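Local structure of peptidase, M20/M25/M40 family (Staphylococcus aureus, 4EWT) at residues A[2-7]-A[120-125]; A[224-229]-A[271-276]; A[280-283]-A[288-291]. The protein probably hydrolyses amide bonds, such as those of N-acyl amino acids, as a two-manganese amidohydrolase of the M20 peptidase family. One frame throughout, in Å; residues are numbered along the deposited sequence.

Interaction 1: residues A[2-7]-A[120-125]; sequences NQQLIE and AEMKDS
Leu5 and Met122 mark the closest approach of the two backbones, their CA atoms 8.2 Å apart, where the first turns of the N-terminal helix face the irregular loop 120-125. At that separation the gap is bridged by side chains, and no direct hydrogen bond crosses it. The main bridge is Met122. Its chain leaves the loop extended as far as SD and then bends (chi3 75°), which turns the terminal methyl along the helix surface and lets sulfur and methyl serve different partners. Met122 SD lies 4.1 Å from Leu5 CA and 4.2 Å from Leu5 CD2, the two side chains crossing at about a right angle. Met122 CE instead touches Leu5 N, at 4.0 Å, and the amide of Gln4. Gln4 comes from the opposite direction, reaching out extended with CG anti to its backbone N (chi1 -173°). This places its amide end against the methyl, with Gln4 OE1 3.7 Å from Met122 CE, a van der Waals contact rather than a polar bond. Gln4 OE1 also accepts a hydrogen bond of 2.7 Å from a water, and this water is 3.1 Å from Ser125 OG, to which it is also hydrogen-bonded. A polar bridge thus runs beside the thioether, with Gln4 exposed and both Leu5 and Met122 buried. Within the loop, Ser125 N donates to Met122 O, closing a turn that brings both residues to the side facing the helix. The contact therefore joins the chain's N-terminus to the connection between helix 105-120 and strand 129-135, far from the manganese site. Leu5 also touches Leu385 of helix 372-386, so helix 2-11 lies against both that C-terminal helix and the loop, while Lys123 makes a salt bridge to Asp48 just before strand 50-52.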
ATOM      1  N   ASN A   2     -51.905  25.263  25.615  1.00 61.34           N
ATOM      2  CA  ASN A   2     -51.476  24.489  24.461  1.00 60.16           C
ATOM      3  C   ASN A   2     -52.447  24.447  23.340  1.00 60.17           C
ATOM      4  O   ASN A   2     -52.112  24.554  22.186  1.00 58.34           O
ATOM      5  CB  ASN A   2     -51.270  23.078  24.888  1.00 62.78           C
ATOM      6  CG  ASN A   2     -50.517  22.986  26.144  1.00 64.42           C
ATOM      7  OD1 ASN A   2     -51.075  22.732  27.195  1.00 68.63           O
ATOM      8  ND2 ASN A   2     -49.228  23.215  26.062  1.00 63.30           N
ATOM      9  N   GLN A   3     -53.679  24.240  23.725  1.00 62.43           N
ATOM     10  CA  GLN A   3     -54.804  24.232  22.851  1.00 63.05           C
ATOM     11  C   GLN A   3     -54.868  25.480  22.006  1.00 60.06           C
ATOM     12  O   GLN A   3     -54.997  25.410  20.822  1.00 59.47           O
ATOM     13  CB  GLN A   3     -55.991  24.194  23.765  1.00 66.37           C
ATOM     14  CG  GLN A   3     -55.638  23.636  25.154  1.00 68.45           C
ATOM     15  CD  GLN A   3     -55.129  24.669  26.161  1.00 66.88           C
ATOM     16  OE1 GLN A   3     -54.639  24.301  27.226  1.00 67.79           O
ATOM     17  NE2 GLN A   3     -55.249  25.957  25.833  1.00 64.84           N
ATOM     18  N   GLN A   4     -54.773  26.622  22.656  1.00 58.33           N
ATOM     19  CA  GLN A   4     -54.759  27.948  22.024  1.00 55.68           C
ATOM     20  C   GLN A   4     -53.567  28.105  21.081  1.00 51.86           C
ATOM     21  O   GLN A   4     -53.701  28.644  19.981  1.00 50.56           O
ATOM     22  CB  GLN A   4     -54.745  29.061  23.079  1.00 55.64           C
ATOM     23  CG  GLN A   4     -54.906  30.469  22.483  1.00 56.66           C
ATOM     24  CD  GLN A   4     -54.570  31.597  23.451  1.00 58.86           C
ATOM     25  OE1 GLN A   4     -54.481  31.397  24.667  1.00 62.24           O
ATOM     26  NE2 GLN A   4     -54.390  32.798  22.908  1.00 57.51           N
ATOM     27  N   LEU A   5     -52.407  27.629  21.530  1.00 50.01           N
ATOM     28  CA  LEU A   5     -51.189  27.639  20.732  1.00 46.67           C
ATOM     29  C   LEU A   5     -51.413  26.936  19.394  1.00 46.53           C
ATOM     30  O   LEU A   5     -51.174  27.517  18.332  1.00 44.78           O
ATOM     31  CB  LEU A   5     -50.055  26.953  21.498  1.00 46.44           C
ATOM     32  CG  LEU A   5     -48.573  27.312  21.297  1.00 43.67           C
ATOM     33  CD1 LEU A   5     -47.752  26.042  21.227  1.00 43.65           C
ATOM     34  CD2 LEU A   5     -48.270  28.225  20.110  1.00 40.71           C
ATOM     35  N   ILE A   6     -51.890  25.697  19.452  1.00 48.38           N
ATOM     36  CA  ILE A   6     -52.039  24.867  18.253  1.00 49.24           C
ATOM     37  C   ILE A   6     -52.960  25.510  17.215  1.00 49.81           C
ATOM     38  O   ILE A   6     -52.596  25.610  16.037  1.00 48.91           O
ATOM     39  CB  ILE A   6     -52.511  23.416  18.591  1.00 52.15           C
ATOM     40  CG1 ILE A   6     -51.595  22.757  19.638  1.00 51.80           C
ATOM     41  CG2 ILE A   6     -52.633  22.560  17.325  1.00 53.01           C
ATOM     42  CD1 ILE A   6     -50.099  22.678  19.269  1.00 48.99           C
ATOM     43  N   GLU A   7     -54.128  25.990  17.638  1.00 51.31           N
ATOM     44  CA  GLU A   7     -55.041  26.581  16.674  1.00 52.25           C
ATOM     45  C   GLU A   7     -54.583  27.916  16.135  1.00 49.60           C
ATOM     46  O   GLU A   7     -54.836  28.234  15.006  1.00 49.75           O
ATOM     47  CB  GLU A   7     -56.497  26.621  17.150  1.00 55.08           C
ATOM     48  CG  GLU A   7     -56.733  26.155  18.525  1.00 58.44           C
ATOM     49  CD  GLU A   7     -57.945  25.246  18.650  1.00 64.75           C
ATOM     50  OE1 GLU A   7     -57.739  24.037  18.845  1.00 67.28           O
ATOM     51  OE2 GLU A   7     -59.102  25.726  18.566  1.00 66.29           O
ATOM     52  N   ALA A 120     -45.312  35.665  21.336  1.00 31.29           N
ATOM     53  CA  ALA A 120     -45.372  37.059  21.786  1.00 32.52           C
ATOM     54  C   ALA A 120     -46.779  37.521  22.187  1.00 34.36           C
ATOM     55  O   ALA A 120     -46.923  38.452  22.990  1.00 35.07           O
ATOM     56  CB  ALA A 120     -44.797  37.991  20.726  1.00 32.47           C
ATOM     57  N   GLU A 121     -47.804  36.885  21.627  1.00 34.86           N
ATOM     58  CA  GLU A 121     -49.180  37.227  21.973  1.00 37.22           C
ATOM     59  C   GLU A 121     -49.715  36.346  23.105  1.00 38.32           C
ATOM     60  O   GLU A 121     -50.878  36.454  23.492  1.00 39.25           O
ATOM     61  CB  GLU A 121     -50.085  37.244  20.724  1.00 37.79           C
ATOM     62  CG  GLU A 121     -50.315  35.919  20.043  1.00 39.89           C
ATOM     63  CD  GLU A 121     -50.576  36.053  18.548  1.00 43.16           C
ATOM     64  OE1 GLU A 121     -51.069  35.073  17.943  1.00 45.63           O
ATOM     65  OE2 GLU A 121     -50.274  37.118  17.962  1.00 44.33           O
ATOM     66  N   MET A 122     -48.835  35.509  23.653  1.00 38.03           N
ATOM     67  CA  MET A 122     -49.193  34.579  24.720  1.00 39.82           C
ATOM     68  C   MET A 122     -48.334  34.742  25.973  1.00 40.51           C
ATOM     69  O   MET A 122     -48.112  33.774  26.706  1.00 41.18           O
ATOM     70  CB  MET A 122     -49.111  33.133  24.228  1.00 39.76           C
ATOM     71  CG  MET A 122     -50.071  32.793  23.091  1.00 41.16           C
ATOM     72  SD  MET A 122     -50.028  31.040  22.670  1.00 44.04           S
ATOM     73  CE  MET A 122     -50.942  30.344  24.045  1.00 44.70           C
ATOM     74  N   LYS A 123     -47.870  35.962  26.234  1.00 40.43           N
ATOM     75  CA  LYS A 123     -47.058  36.224  27.421  1.00 42.24           C
ATOM     76  C   LYS A 123     -47.802  35.882  28.713  1.00 44.87           C
ATOM     77  O   LYS A 123     -47.169  35.646  29.747  1.00 46.63           O
ATOM     78  CB  LYS A 123     -46.562  37.671  27.445  1.00 42.62           C
ATOM     79  CG  LYS A 123     -45.582  38.004  26.333  1.00 40.85           C
ATOM     80  CD  LYS A 123     -45.115  39.442  26.436  1.00 44.19           C
ATOM     81  CE  LYS A 123     -44.083  39.771  25.370  1.00 44.23           C
ATOM     82  NZ  LYS A 123     -43.538  41.144  25.577  1.00 47.03           N
ATOM     83  N   ASP A 124     -49.113  35.758  28.626  1.00 45.42           N
ATOM     84  CA  ASP A 124     -49.994  35.467  29.764  0.50 47.97           C
ATOM     85  C   ASP A 124     -49.995  33.944  29.987  1.00 48.80           C
ATOM     86  O   ASP A 124     -50.651  33.477  30.874  1.00 51.19           O
ATOM     87  CB  ASP A 124     -51.450  35.886  29.506  0.50 48.31           C
ATOM     88  CG  ASP A 124     -51.650  37.395  29.537  0.50 48.25           C
ATOM     89  OD1 ASP A 124     -50.711  38.121  29.916  0.50 48.13           O
ATOM     90  OD2 ASP A 124     -52.758  37.853  29.183  0.50 47.50           O
ATOM     91  N   SER A 125     -49.289  33.204  29.163  1.00 47.04           N
ATOM     92  CA  SER A 125     -49.253  31.738  29.265  1.00 48.08           C
ATOM     93  C   SER A 125     -47.905  31.122  29.659  1.00 48.05           C
ATOM     94  O   SER A 125     -47.772  29.894  29.695  1.00 48.92           O
ATOM     95  CB  SER A 125     -49.754  31.098  27.964  1.00 46.71           C
ATOM     96  OG  SER A 125     -51.097  31.464  27.712  1.00 48.26           O
TER
HETATM   97  O   HOH W   1     -52.827  33.175  25.848  1.00 32.62           O

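Interaction 2: residues A[224-229]-A[271-276]; sequences SRRLSP and EKEIKR. With PE7 (1-deoxy-1-thio-heptaethylene glycol), chain L.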
ATOM      1  N   SER A 224      -9.629   1.967   9.715  1.00 12.53           N
ATOM      2  CA  SER A 224      -9.849   0.515   9.640  1.00 12.84           C
ATOM      3  C   SER A 224      -9.244  -0.257  10.808  1.00 12.66           C
ATOM      4  O   SER A 224      -9.613  -1.420  11.038  1.00 13.56           O
ATOM      5  CB  SER A 224      -9.322  -0.055   8.309  1.00 12.29           C
ATOM      6  OG  SER A 224      -7.929  -0.287   8.402  1.00 11.63           O
ATOM      7  N   ARG A 225      -8.342   0.364  11.539  1.00 11.80           N
ATOM      8  CA  ARG A 225      -7.602  -0.251  12.613  1.00 12.78           C
ATOM      9  C   ARG A 225      -7.646   0.551  13.924  1.00 13.03           C
ATOM     10  O   ARG A 225      -7.870   0.013  14.952  1.00 13.23           O
ATOM     11  CB  ARG A 225      -6.181  -0.619  12.190  1.00 12.13           C
ATOM     12  CG  ARG A 225      -6.037  -1.590  11.097  1.00 11.61           C
ATOM     13  CD  ARG A 225      -6.197  -2.969  11.574  1.00 12.24           C
ATOM     14  NE  ARG A 225      -7.563  -3.375  11.663  1.00 12.82           N
ATOM     15  CZ  ARG A 225      -7.998  -4.526  12.123  1.00 13.19           C
ATOM     16  NH1 ARG A 225      -7.194  -5.421  12.585  1.00 13.49           N
ATOM     17  NH2 ARG A 225      -9.253  -4.764  12.142  1.00 13.62           N
ATOM     18  N   ARG A 226      -7.464   1.846  13.826  1.00 13.59           N
ATOM     19  CA  ARG A 226      -7.239   2.698  15.005  1.00 14.89           C
ATOM     20  C   ARG A 226      -8.525   3.103  15.733  1.00 15.72           C
ATOM     21  O   ARG A 226      -8.495   3.455  16.919  1.00 17.19           O
ATOM     22  CB  ARG A 226      -6.465   3.953  14.594  1.00 14.31           C
ATOM     23  CG  ARG A 226      -5.071   3.654  14.068  1.00 16.49           C
ATOM     24  CD  ARG A 226      -4.265   2.884  15.095  1.00 17.31           C
ATOM     25  NE  ARG A 226      -2.837   2.915  14.795  1.00 19.58           N
ATOM     26  CZ  ARG A 226      -1.998   1.922  15.061  1.00 17.83           C
ATOM     27  NH1 ARG A 226      -2.459   0.804  15.601  1.00 15.33           N
ATOM     28  NH2 ARG A 226      -0.706   2.044  14.769  1.00 16.89           N
ATOM     29  N   LEU A 227      -9.644   3.079  15.019  1.00 15.05           N
ATOM     30  CA  LEU A 227     -10.933   3.372  15.621  1.00 15.58           C
ATOM     31  C   LEU A 227     -11.637   2.078  15.970  1.00 15.99           C
ATOM     32  O   LEU A 227     -11.487   1.071  15.281  1.00 16.00           O
ATOM     33  CB  LEU A 227     -11.830   4.189  14.678  1.00 14.66           C
ATOM     34  CG  LEU A 227     -11.355   5.573  14.252  1.00 15.25           C
ATOM     35  CD1 LEU A 227     -12.409   6.217  13.346  1.00 14.52           C
ATOM     36  CD2 LEU A 227     -11.061   6.453  15.479  1.00 15.60           C
ATOM     37  N   SER A 228     -12.391   2.106  17.060  1.00 16.65           N
ATOM     38  CA  SER A 228     -13.287   1.017  17.365  1.00 17.44           C
ATOM     39  C   SER A 228     -14.329   0.866  16.258  1.00 17.56           C
ATOM     40  O   SER A 228     -14.789   1.853  15.684  1.00 17.02           O
ATOM     41  CB  SER A 228     -14.010   1.278  18.673  1.00 17.88           C
ATOM     42  OG  SER A 228     -15.060   0.348  18.823  1.00 20.00           O
ATOM     43  N   PRO A 229     -14.734  -0.378  15.978  1.00 18.52           N
ATOM     44  CA  PRO A 229     -15.844  -0.596  15.038  1.00 19.00           C
ATOM     45  C   PRO A 229     -17.136   0.124  15.447  1.00 19.36           C
ATOM     46  O   PRO A 229     -17.971   0.423  14.590  1.00 20.97           O
ATOM     47  CB  PRO A 229     -16.045  -2.118  15.058  1.00 19.09           C
ATOM     48  CG  PRO A 229     -15.115  -2.648  16.110  1.00 20.78           C
ATOM     49  CD  PRO A 229     -14.064  -1.631  16.363  1.00 18.51           C
ATOM     50  N   GLU A 271      -6.946  12.681  14.891  1.00 14.18           N
ATOM     51  CA  GLU A 271      -5.941  13.702  14.774  1.00 14.68           C
ATOM     52  C   GLU A 271      -4.581  13.159  15.236  1.00 14.54           C
ATOM     53  O   GLU A 271      -3.560  13.437  14.613  1.00 14.36           O
ATOM     54  CB  GLU A 271      -6.329  14.926  15.605  1.00 15.06           C
ATOM     55  CG  GLU A 271      -5.259  15.988  15.578  1.00 18.18           C
ATOM     56  CD  GLU A 271      -5.648  17.255  16.319  1.00 23.24           C
ATOM     57  OE1 GLU A 271      -6.800  17.374  16.802  1.00 24.41           O
ATOM     58  OE2 GLU A 271      -4.782  18.142  16.390  1.00 26.03           O
ATOM     59  N   LYS A 272      -4.592  12.405  16.333  1.00 14.10           N
ATOM     60  CA  LYS A 272      -3.383  11.781  16.855  1.00 14.48           C
ATOM     61  C   LYS A 272      -2.783  10.794  15.854  1.00 13.71           C
ATOM     62  O   LYS A 272      -1.575  10.789  15.629  1.00 13.49           O
ATOM     63  CB  LYS A 272      -3.672  11.097  18.200  1.00 14.74           C
ATOM     64  CG  LYS A 272      -2.524  10.215  18.735  1.00 15.93           C
ATOM     65  CD  LYS A 272      -2.895   9.587  20.086  1.00 17.96           C
ATOM     66  CE  LYS A 272      -1.907   8.474  20.439  1.00 21.11           C
ATOM     67  NZ  LYS A 272      -2.136   7.913  21.812  1.00 23.81           N
ATOM     68  N   GLU A 273      -3.638   9.963  15.259  1.00 13.03           N
ATOM     69  CA  GLU A 273      -3.179   8.939  14.322  1.00 12.90           C
ATOM     70  C   GLU A 273      -2.717   9.470  12.954  1.00 12.64           C
ATOM     71  O   GLU A 273      -1.802   8.910  12.352  1.00 11.65           O
ATOM     72  CB  GLU A 273      -4.224   7.798  14.205  1.00 12.13           C
ATOM     73  CG  GLU A 273      -4.405   7.022  15.546  1.00 12.78           C
ATOM     74  CD  GLU A 273      -3.091   6.429  16.086  1.00 14.60           C
ATOM     75  OE1 GLU A 273      -2.210   6.110  15.268  1.00 15.81           O
ATOM     76  OE2 GLU A 273      -2.928   6.270  17.326  1.00 17.52           O
ATOM     77  N   ILE A 274      -3.336  10.556  12.483  1.00 12.84           N
ATOM     78  CA  ILE A 274      -2.926  11.197  11.231  1.00 12.50           C
ATOM     79  C   ILE A 274      -1.597  11.907  11.458  1.00 13.32           C
ATOM     80  O   ILE A 274      -0.720  11.872  10.598  1.00 12.56           O
ATOM     81  CB  ILE A 274      -3.993  12.213  10.724  1.00 13.71           C
ATOM     82  CG1 ILE A 274      -5.181  11.459  10.142  1.00 11.87           C
ATOM     83  CG2 ILE A 274      -3.390  13.234   9.681  1.00 12.26           C
ATOM     84  CD1 ILE A 274      -6.358  12.350   9.743  1.00 15.57           C
ATOM     85  N   LYS A 275      -1.459  12.555  12.616  1.00 13.26           N
ATOM     86  CA  LYS A 275      -0.171  13.139  13.001  1.00 13.40           C
ATOM     87  C   LYS A 275       0.947  12.110  13.122  1.00 13.14           C
ATOM     88  O   LYS A 275       2.074  12.411  12.756  1.00 13.75           O
ATOM     89  CB  LYS A 275      -0.297  13.999  14.275  1.00 14.12           C
ATOM     90  CG  LYS A 275      -0.966  15.325  13.982  1.00 15.52           C
ATOM     91  CD  LYS A 275      -1.361  16.132  15.237  1.00 16.60           C
ATOM     92  CE  LYS A 275      -1.855  17.515  14.819  1.00 19.39           C
ATOM     93  NZ  LYS A 275      -2.111  18.426  16.008  1.00 21.37           N
ATOM     94  N   ARG A 276       0.634  10.890  13.578  1.00 12.96           N
ATOM     95  CA  ARG A 276       1.643   9.814  13.694  1.00 13.10           C
ATOM     96  C   ARG A 276       2.094   9.334  12.317  1.00 12.22           C
ATOM     97  O   ARG A 276       3.287   9.146  12.054  1.00 12.31           O
ATOM     98  CB  ARG A 276       1.091   8.605  14.478  1.00 12.78           C
ATOM     99  CG  ARG A 276       2.184   7.560  14.869  1.00 14.04           C
ATOM    100  CD  ARG A 276       1.570   6.157  15.089  1.00 13.84           C
ATOM    101  NE  ARG A 276       0.557   6.152  16.136  1.00 14.82           N
ATOM    102  CZ  ARG A 276       0.802   5.962  17.432  1.00 18.42           C
ATOM    103  NH1 ARG A 276       2.049   5.726  17.878  1.00 16.64           N
ATOM    104  NH2 ARG A 276      -0.213   5.980  18.292  1.00 19.69           N
TER
HETATM  105  S1  PE7 L 403      -3.701  -4.857  27.638  1.00 58.87           S
HETATM  106  C2  PE7 L 403      -2.529  -5.053  29.036  1.00 54.37           C
HETATM  107  C3  PE7 L 403      -1.076  -5.138  28.575  1.00 52.56           C
HETATM  108  O4  PE7 L 403      -0.646  -3.855  28.075  1.00 49.62           O
HETATM  109  C5  PE7 L 403       0.782  -3.766  28.123  1.00 46.87           C
HETATM  110  C6  PE7 L 403       1.299  -3.409  26.744  1.00 44.32           C
HETATM  111  O7  PE7 L 403       0.940  -2.039  26.558  1.00 42.55           O
HETATM  112  C8  PE7 L 403       1.258  -1.652  25.216  1.00 40.82           C
HETATM  113  C9  PE7 L 403       0.831  -0.224  24.920  1.00 38.71           C
HETATM  114  O10 PE7 L 403      -0.378   0.072  25.579  1.00 38.22           O
HETATM  115  C11 PE7 L 403      -1.135   0.988  24.797  1.00 38.40           C
HETATM  116  C12 PE7 L 403      -2.533   0.491  24.497  1.00 39.21           C
HETATM  117  O13 PE7 L 403      -2.759   0.779  23.109  1.00 40.06           O
HETATM  118  C14 PE7 L 403      -4.035   0.349  22.648  1.00 38.30           C
HETATM  119  C15 PE7 L 403      -3.854   0.180  21.149  1.00 37.73           C
HETATM  120  O16 PE7 L 403      -3.215   1.348  20.678  1.00 36.34           O
HETATM  121  C17 PE7 L 403      -3.023   1.283  19.270  1.00 36.09           C
HETATM  122  C18 PE7 L 403      -1.999   2.343  18.937  1.00 35.85           C
HETATM  123  O19 PE7 L 403      -0.739   1.712  19.148  1.00 35.53           O
HETATM  124  C20 PE7 L 403       0.293   2.533  18.593  1.00 36.19           C
HETATM  125  C21 PE7 L 403       1.558   2.521  19.466  1.00 36.81           C
HETATM  126  O22 PE7 L 403       1.231   2.529  20.863  1.00 36.80           O
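The guanidinium of Arg226 meets the carboxylate of Glu273 obliquely, their planes 62° apart, while C18 of the bound thio-heptaethylene glycol lies 3.7 Å above one Arg226 face, offset toward its rim. Arg276 receives the same polyether on a face, with PE7 C20 3.3 Å above its plane, but has the Glu273 carboxylate at its edge, nearly coplanar. There the grip is side-on and two-pronged: Arg276 NE donates to Glu273 OE1 and NH2 to OE2, the latter bond 2.9 Å long and almost straight at 175°. Both oxygens are met on the syn side, a pairing that fixes the rotation of the carboxylate. Glu273 OE1 has a second donor in Arg226 NE, but that salt-bridge bond is weak, 3.3 Å long with an angle of 130° at the hydrogen. Arg226 and Glu273 both bend at chi2, and their aliphatic parts pack where the chains cross, Arg226 CG 3.7 Å from Glu273 CG. The two arginines thus gather round one largely buried carboxylate, whose negative charge would be expected to offset theirs. The stronger polar partner of Arg226 is Asn206 of the second subunit, which takes its NH1, and Lys195 of that subunit binds the polyether. The contact ties the C-terminal end of helix 208-226 to the middle of helix 264-285, the two helices that lie on one side of the antiparallel sheet in the satellite domain. Leu227 extends the join onto Ile270, and Ile274 reaches Tyr293 of strand 288-295.

Interaction 3: residues A[280-283]-A[288-291]; sequences GLED and TCTL
Glu282 and Cys289 meet across the tight turn from helix 264-285 to strand 288-295, the last alpha-to-beta step of a beta-alpha-beta-beta-alpha-beta, ferredoxin-like domain. Glu282 carries the contact. Its CG stands anti to the carbonyl carbon (chi1 -55°), and the chain then runs extended (chi2 -172°) so that the carboxylate arrives at the strand backbone. On the way Glu282 CG passes 3.8 Å from Cys289 CB, and Glu282 OE2 lies 3.9 Å from Thr288 CG2. The cysteine swings SG beside its own backbone N, toward the helix, where the sulfur rests against Glu282 CG. Cys289 SG also lies 4.0 Å from Leu281 CD2. Leu281 turns its own CG beside its carbonyl carbon and is buried, also packing on Met284 of the second subunit. Thr288 and Thr290 bond through their backbones to Gln193 and Lys191 of strand 179-193. The intervening Cys289 directs its N-H to the glutamate instead, so a side chain from the helix takes up a backbone donor of the strand. That bond is nearly straight: Cys289 N to Glu282 OE2 is 2.8 Å with 173° at the hydrogen, received on the anti lone pair of OE2.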
ATOM      1  N   GLY A 280       5.832   9.996  10.803  1.00 13.38           N
ATOM      2  CA  GLY A 280       6.493   8.753  10.450  1.00 13.77           C
ATOM      3  C   GLY A 280       6.838   8.674   8.967  1.00 13.34           C
ATOM      4  O   GLY A 280       7.826   8.032   8.590  1.00 13.07           O
ATOM      5  N   LEU A 281       6.026   9.315   8.126  1.00 12.24           N
ATOM      6  CA  LEU A 281       6.329   9.375   6.694  1.00 11.89           C
ATOM      7  C   LEU A 281       7.692  10.029   6.423  1.00 12.12           C
ATOM      8  O   LEU A 281       8.410   9.619   5.514  1.00 12.06           O
ATOM      9  CB  LEU A 281       5.232  10.110   5.925  1.00 12.22           C
ATOM     10  CG  LEU A 281       5.175   9.762   4.437  1.00 11.42           C
ATOM     11  CD1 LEU A 281       4.363   8.464   4.268  1.00 10.54           C
ATOM     12  CD2 LEU A 281       4.503  10.900   3.689  1.00 11.14           C
ATOM     13  N   GLU A 282       8.050  11.020   7.236  1.00 12.77           N
ATOM     14  CA  GLU A 282       9.346  11.679   7.106  1.00 14.02           C
ATOM     15  C   GLU A 282      10.499  10.707   7.314  1.00 14.96           C
ATOM     16  O   GLU A 282      11.480  10.748   6.580  1.00 15.18           O
ATOM     17  CB  GLU A 282       9.505  12.859   8.074  1.00 14.32           C
ATOM     18  CG  GLU A 282       8.444  13.922   8.010  1.00 15.86           C
ATOM     19  CD  GLU A 282       8.833  15.116   8.872  1.00 21.67           C
ATOM     20  OE1 GLU A 282       9.273  14.889  10.017  1.00 22.88           O
ATOM     21  OE2 GLU A 282       8.738  16.265   8.407  1.00 22.49           O
ATOM     22  N   ASP A 283      10.389   9.831   8.307  1.00 15.79           N
ATOM     23  CA  ASP A 283      11.449   8.851   8.552  1.00 17.10           C
ATOM     24  C   ASP A 283      11.414   7.719   7.519  1.00 15.73           C
ATOM     25  O   ASP A 283      12.457   7.248   7.071  1.00 15.32           O
ATOM     26  CB  ASP A 283      11.336   8.284   9.968  1.00 18.23           C
ATOM     27  CG  ASP A 283      11.297   9.359  11.016  1.00 23.09           C
ATOM     28  OD1 ASP A 283      12.377   9.886  11.369  1.00 27.73           O
ATOM     29  OD2 ASP A 283      10.182   9.679  11.496  1.00 28.95           O
ATOM     30  N   THR A 288      10.152  15.696   3.857  1.00 16.39           N
ATOM     31  CA  THR A 288       9.762  16.647   4.911  1.00 18.25           C
ATOM     32  C   THR A 288       8.255  16.867   4.805  1.00 18.50           C
ATOM     33  O   THR A 288       7.740  17.153   3.719  1.00 18.55           O
ATOM     34  CB  THR A 288      10.483  18.000   4.753  1.00 19.39           C
ATOM     35  OG1 THR A 288      11.872  17.754   4.583  1.00 21.91           O
ATOM     36  CG2 THR A 288      10.298  18.895   5.990  1.00 21.13           C
ATOM     37  N   CYS A 289       7.549  16.734   5.928  1.00 18.45           N
ATOM     38  CA  CYS A 289       6.101  16.903   5.932  1.00 17.69           C
ATOM     39  C   CYS A 289       5.725  18.164   6.680  1.00 18.46           C
ATOM     40  O   CYS A 289       6.227  18.397   7.779  1.00 19.42           O
ATOM     41  CB  CYS A 289       5.448  15.730   6.628  1.00 16.67           C
ATOM     42  SG  CYS A 289       5.441  14.266   5.628  1.00 16.10           S
ATOM     43  N   THR A 290       4.833  18.961   6.095  1.00 18.45           N
ATOM     44  CA  THR A 290       4.268  20.123   6.788  1.00 19.53           C
ATOM     45  C   THR A 290       2.772  19.917   6.924  1.00 19.49           C
ATOM     46  O   THR A 290       2.021  20.041   5.952  1.00 18.75           O
ATOM     47  CB  THR A 290       4.593  21.456   6.072  1.00 20.29           C
ATOM     48  OG1 THR A 290       5.979  21.460   5.713  1.00 21.15           O
ATOM     49  CG2 THR A 290       4.306  22.678   6.990  1.00 22.04           C
ATOM     50  N   LEU A 291       2.361  19.569   8.141  1.00 20.13           N
ATOM     51  CA  LEU A 291       0.969  19.330   8.467  1.00 20.54           C
ATOM     52  C   LEU A 291       0.366  20.539   9.184  1.00 21.76           C
ATOM     53  O   LEU A 291       0.918  21.036  10.177  1.00 21.92           O
ATOM     54  CB  LEU A 291       0.844  18.082   9.334  1.00 20.10           C
ATOM     55  CG  LEU A 291      -0.546  17.510   9.633  1.00 20.47           C
ATOM     56  CD1 LEU A 291      -1.262  17.113   8.377  1.00 16.12           C
ATOM     57  CD2 LEU A 291      -0.416  16.315  10.585  1.00 19.00           C
TER

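How the interactions relate
Interactions 2 and 3 both draw on helix 264-285 in the satellite domain. Their centres are about 17 Å apart, and they touch directly, Lys275 CG lying 3.6 Å from Leu291 CD2. Interaction 1 sits about 51 Å from interaction 2, centre to centre, on the opposite side of the chain's centre, and has no neighbouring subunit against it. Chemistry follows place: 2-7 with 120-125 is a mostly buried apolar contact edged by a water; 224-229 with 271-276 is a partly buried, charged contact at a subunit interface; 280-283 with 288-291, also partly buried, combines one carboxylate-to-backbone bond with a small apolar patch beside the second subunit.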